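PDB 6Y04: carbonic anhydrase from Trichomonas vaginalis, which probably catalyses the reversible hydration of carbon dioxide to hydrogencarbonate, as a zinc-dependent enzyme of the beta-class carbonic anhydrase family. Local coordinates for residues V81-E85 against L86-E90; I67-T70 against G71-I75. All blocks are in the same frame, centred on the assembly; numbering follows the deposited sequence.

Contact 1 of 2, residues V81-E85 against L86-E90; sequences VSIYE and LGVQE
The carbonyl oxygen of S82 is gripped by two backbone N-H groups near the C-terminal end of helix 74-85. The stronger bond comes from V88 N, 2.9 Å from S82 O and nearly straight at 165°. This donor sits above the carbonyl plane, 38° out of it; L86 N adds a weak bond. L86 N also reaches V81 O weakly, at 3.1 Å, in a wider pi-type turn, while G87 N is weakly bonded to I83 O. G87 has positive phi, a conformation that glycine, lacking a side chain, adopts at little cost, and it turns the chain so that V88 doubles back over the last turn.

A compact apolar side chain suits the buried place of V88, which also packs on A33 of strand 32-36 and on P28. With CG1 anti to the backbone N (chi1 161°), CG2 is laid against S82 CB at 3.6 Å, and V88 CB rests 3.3 Å from S82 O. I83 CA approaches V88 O at 3.6 Å as a CA-H...O contact. L86 CD1 lies 4.2 Å from V81 CG1, a loose apolar contact, and M38 of the second subunit packs on both S82 and L86. The hydroxyl of S82 is bonded to S78 O one turn back in the helix and to T58 OG1 of strand 57-61. This is a glycine-terminated helix C-terminus, delivering the chain into strand 90-96 of the central sheet.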
loop_
_atom_site.group_PDB
_atom_site.type_symbol
_atom_site.label_atom_id
_atom_site.label_comp_id
_atom_site.label_asym_id
_atom_site.label_seq_id
_atom_site.Cartn_x
_atom_site.Cartn_y
_atom_site.Cartn_z
ATOM N N VAL A 81 0.802 10.700 8.078
ATOM C CA VAL A 81 -0.599 10.676 8.460
ATOM C C VAL A 81 -0.781 9.710 9.630
ATOM O O VAL A 81 -1.479 10.026 10.592
ATOM C CB VAL A 81 -1.506 10.316 7.267
ATOM C CG1 VAL A 81 -2.958 10.167 7.689
ATOM C CG2 VAL A 81 -1.385 11.344 6.148
ATOM N N SER A 82 -0.143 8.537 9.542
ATOM C CA SER A 82 -0.261 7.540 10.594
ATOM C C SER A 82 0.173 8.134 11.933
ATOM O O SER A 82 -0.526 7.979 12.937
ATOM C CB SER A 82 0.528 6.296 10.266
ATOM O OG SER A 82 -0.060 5.602 9.178
ATOM N N ILE A 83 1.327 8.820 11.935
ATOM C CA ILE A 83 1.924 9.278 13.182
ATOM C C ILE A 83 1.135 10.467 13.727
ATOM O O ILE A 83 0.699 10.454 14.878
ATOM C CB ILE A 83 3.418 9.624 13.008
ATOM C CG1 ILE A 83 4.248 8.410 12.596
ATOM C CG2 ILE A 83 3.976 10.283 14.266
ATOM C CD1 ILE A 83 5.573 8.785 11.971
ATOM N N TYR A 84 0.956 11.489 12.876
ATOM C CA TYR A 84 0.527 12.808 13.314
ATOM C C TYR A 84 -0.988 12.876 13.442
ATOM O O TYR A 84 -1.495 13.477 14.385
ATOM C CB TYR A 84 1.076 13.873 12.370
ATOM C CG TYR A 84 2.574 14.000 12.435
ATOM C CD1 TYR A 84 3.208 14.308 13.628
ATOM C CD2 TYR A 84 3.356 13.824 11.305
ATOM C CE1 TYR A 84 4.586 14.438 13.696
ATOM C CE2 TYR A 84 4.733 13.945 11.351
ATOM C CZ TYR A 84 5.348 14.257 12.551
ATOM O OH TYR A 84 6.705 14.365 12.603
ATOM N N GLU A 85 -1.695 12.235 12.507
ATOM C CA GLU A 85 -3.145 12.304 12.493
ATOM C C GLU A 85 -3.735 11.129 13.276
ATOM O O GLU A 85 -4.757 11.298 13.931
ATOM C CB GLU A 85 -3.675 12.428 11.060
ATOM C CG GLU A 85 -4.950 13.259 10.959
ATOM C CD GLU A 85 -4.826 14.787 10.910
ATOM O OE1 GLU A 85 -3.705 15.328 11.080
ATOM O OE2 GLU A 85 -5.864 15.452 10.687
ATOM N N LEU A 86 -3.083 9.958 13.254
ATOM C CA LEU A 86 -3.747 8.741 13.705
ATOM C C LEU A 86 -3.077 8.100 14.923
ATOM O O LEU A 86 -3.507 7.032 15.360
ATOM C CB LEU A 86 -3.843 7.760 12.536
ATOM C CG LEU A 86 -4.821 8.155 11.427
ATOM C CD1 LEU A 86 -4.639 7.249 10.219
ATOM C CD2 LEU A 86 -6.265 8.114 11.915
ATOM N N GLY A 87 -2.021 8.732 15.458
ATOM C CA GLY A 87 -1.470 8.356 16.752
ATOM C C GLY A 87 -0.506 7.170 16.716
ATOM O O GLY A 87 -0.245 6.570 17.754
ATOM N N VAL A 88 0.054 6.851 15.539
ATOM C CA VAL A 88 0.991 5.742 15.421
ATOM C C VAL A 88 2.307 6.101 16.116
ATOM O O VAL A 88 2.832 7.193 15.935
ATOM C CB VAL A 88 1.198 5.306 13.954
ATOM C CG1 VAL A 88 2.478 4.507 13.768
ATOM C CG2 VAL A 88 0.008 4.525 13.409
ATOM N N GLN A 89 2.849 5.145 16.877
ATOM C CA GLN A 89 4.042 5.351 17.689
ATOM C C GLN A 89 5.201 4.470 17.224
ATOM O O GLN A 89 6.327 4.686 17.660
ATOM C CB GLN A 89 3.758 5.033 19.156
ATOM C CG GLN A 89 2.657 5.877 19.771
ATOM C CD GLN A 89 2.210 5.282 21.088
ATOM O OE1 GLN A 89 2.585 4.167 21.449
ATOM N NE2 GLN A 89 1.394 6.019 21.827
ATOM N N GLU A 90 4.925 3.474 16.365
ATOM C CA GLU A 90 5.941 2.531 15.919
ATOM C C GLU A 90 5.721 2.193 14.447
ATOM O O GLU A 90 4.582 2.030 14.007
ATOM C CB GLU A 90 5.901 1.253 16.762
ATOM C CG GLU A 90 6.358 1.450 18.203
ATOM C CD GLU A 90 6.524 0.182 19.023
ATOM O OE1 GLU A 90 7.197 -0.748 18.537
ATOM O OE2 GLU A 90 5.973 0.116 20.145
#

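Contact 2 of 2, residues I67-T70 against G71-I75; sequences IWTT and GLSDI
T69 and G71 form an ST turn, in which a threonine hydroxyl accepts the N-H two residues further on, and the chain then reverses to enter helix 74-85 through its N-cap, S73. The polar part of the contact is the bond from G71 N to T69 OG1, 3.0 Å long with an angle of 155° at the hydrogen. OG1 stands opposite the T69 backbone N (chi1 -168°), beside its own carbonyl carbon, and therefore leans along the chain toward G71. Glycine suits position 71: its backbone conformation, with psi -134°, is uncommon in residues that carry a side chain. The G71 carbonyl is held in turn by N154 ND2.

S73 supplies the capping interaction. Its OG bonds V76 N, one of the N-H groups that the first helical turn cannot satisfy by itself, and serine is short enough to fold back in this way. The neighbouring D74 faces the dimer interface, where its OD2 accepts a bond from I75 N of the second subunit, the same bond being made in return.

Van der Waals packing lines the inside of the bend. The methyl CG2 of T69, set between the backbone N and the carbonyl carbon, lies 4.0 Å from L72 O and 4.1 Å from S73 OG, so threonine bonds with one branch and packs with the other. Deeper in, the apolar side chains of I67 and I75 meet at an oblique crossing; C150 and V151 of helix 140-152 pack on I67, and I75 rests on A62. The zinc ion is about 11 Å from the I75 side chain. A single methyl, I75 CG2, makes this meeting, lying 3.7 Å from I67 CG1 and 3.8 Å from I67 CD1.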
loop_
_atom_site.group_PDB
_atom_site.type_symbol
_atom_site.label_atom_id
_atom_site.label_comp_id
_atom_site.label_asym_id
_atom_site.label_seq_id
_atom_site.Cartn_x
_atom_site.Cartn_y
_atom_site.Cartn_z
ATOM N N ILE A 67 11.431 2.594 0.734
ATOM C CA ILE A 67 11.626 4.025 0.881
ATOM C C ILE A 67 13.084 4.303 0.542
ATOM O O ILE A 67 13.981 3.916 1.285
ATOM C CB ILE A 67 11.271 4.505 2.307
ATOM C CG1 ILE A 67 9.845 4.124 2.713
ATOM C CG2 ILE A 67 11.530 5.995 2.469
ATOM C CD1 ILE A 67 9.731 2.735 3.306
ATOM N N TRP A 68 13.308 4.947 -0.603
ATOM C CA TRP A 68 14.652 5.297 -1.022
ATOM C C TRP A 68 14.870 6.801 -0.874
ATOM O O TRP A 68 16.004 7.271 -0.947
ATOM C CB TRP A 68 14.939 4.787 -2.443
ATOM C CG TRP A 68 13.857 5.060 -3.449
ATOM C CD1 TRP A 68 12.855 4.212 -3.819
ATOM C CD2 TRP A 68 13.668 6.258 -4.231
ATOM N NE1 TRP A 68 12.057 4.796 -4.766
ATOM C CE2 TRP A 68 12.530 6.049 -5.044
ATOM C CE3 TRP A 68 14.346 7.484 -4.333
ATOM C CZ2 TRP A 68 12.061 7.017 -5.938
ATOM C CZ3 TRP A 68 13.879 8.447 -5.205
ATOM C CH2 TRP A 68 12.749 8.211 -5.998
ATOM N N THR A 69 13.775 7.542 -0.654
ATOM C CA THR A 69 13.802 8.996 -0.605
ATOM C C THR A 69 13.758 9.476 0.843
ATOM O O THR A 69 13.185 8.804 1.706
ATOM C CB THR A 69 12.628 9.597 -1.397
ATOM O OG1 THR A 69 12.863 10.998 -1.537
ATOM C CG2 THR A 69 11.281 9.384 -0.739
ATOM N N THR A 70 14.363 10.646 1.091
ATOM C CA THR A 70 14.167 11.352 2.352
ATOM C C THR A 70 13.297 12.595 2.142
ATOM O O THR A 70 13.135 13.402 3.054
ATOM C CB THR A 70 15.479 11.626 3.103
ATOM O OG1 THR A 70 16.172 12.678 2.428
ATOM C CG2 THR A 70 16.357 10.400 3.262
ATOM N N GLY A 71 12.733 12.734 0.936
ATOM C CA GLY A 71 11.664 13.682 0.665
ATOM C C GLY A 71 10.295 13.061 0.953
ATOM O O GLY A 71 10.104 12.407 1.978
ATOM N N LEU A 72 9.355 13.262 0.021
ATOM C CA LEU A 72 8.004 12.735 0.155
ATOM C C LEU A 72 7.748 11.678 -0.913
ATOM O O LEU A 72 8.331 11.718 -1.991
ATOM C CB LEU A 72 6.993 13.881 0.038
ATOM C CG LEU A 72 7.051 14.931 1.145
ATOM C CD1 LEU A 72 6.081 16.061 0.848
ATOM C CD2 LEU A 72 6.731 14.315 2.502
ATOM N N SER A 73 6.869 10.732 -0.580
ATOM C CA SER A 73 6.375 9.700 -1.478
ATOM C C SER A 73 5.027 9.252 -0.929
ATOM O O SER A 73 4.647 9.682 0.155
ATOM C CB SER A 73 7.346 8.541 -1.559
ATOM O OG SER A 73 7.501 7.925 -0.287
ATOM N N ASP A 74 4.322 8.391 -1.671
ATOM C CA ASP A 74 3.077 7.795 -1.206
ATOM C C ASP A 74 3.296 7.160 0.170
ATOM O O ASP A 74 2.509 7.381 1.093
ATOM C CB ASP A 74 2.536 6.746 -2.192
ATOM C CG ASP A 74 2.066 7.270 -3.541
ATOM O OD1 ASP A 74 1.668 8.440 -3.621
ATOM O OD2 ASP A 74 2.108 6.499 -4.510
ATOM N N ILE A 75 4.381 6.379 0.303
ATOM C CA ILE A 75 4.627 5.608 1.512
ATOM C C ILE A 75 4.934 6.563 2.662
ATOM O O ILE A 75 4.353 6.444 3.740
ATOM C CB ILE A 75 5.714 4.532 1.310
ATOM C CG1 ILE A 75 5.212 3.406 0.407
ATOM C CG2 ILE A 75 6.177 3.980 2.650
ATOM C CD1 ILE A 75 6.215 2.287 0.199
#

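Helix 74-85 joins the two contacts: contact 2 builds its entrance and contact 1 its exit. Along the chain they come in series, 67-75 first and 81-90 second, with centres about 17 Å apart and nearest atoms about 7 Å apart, so they do not touch. The connection leads from strand 57-61, outermost in this chain's sheet, through the loop and the helix to strand 90-96, with strand 32-36 lying between these two parallel strands. Both ends of the helix also meet the second subunit, so that one helix serves the core of the monomer and the dimer interface together. The entrance is the nearer of the two to the zinc site, while the exit lies away from it.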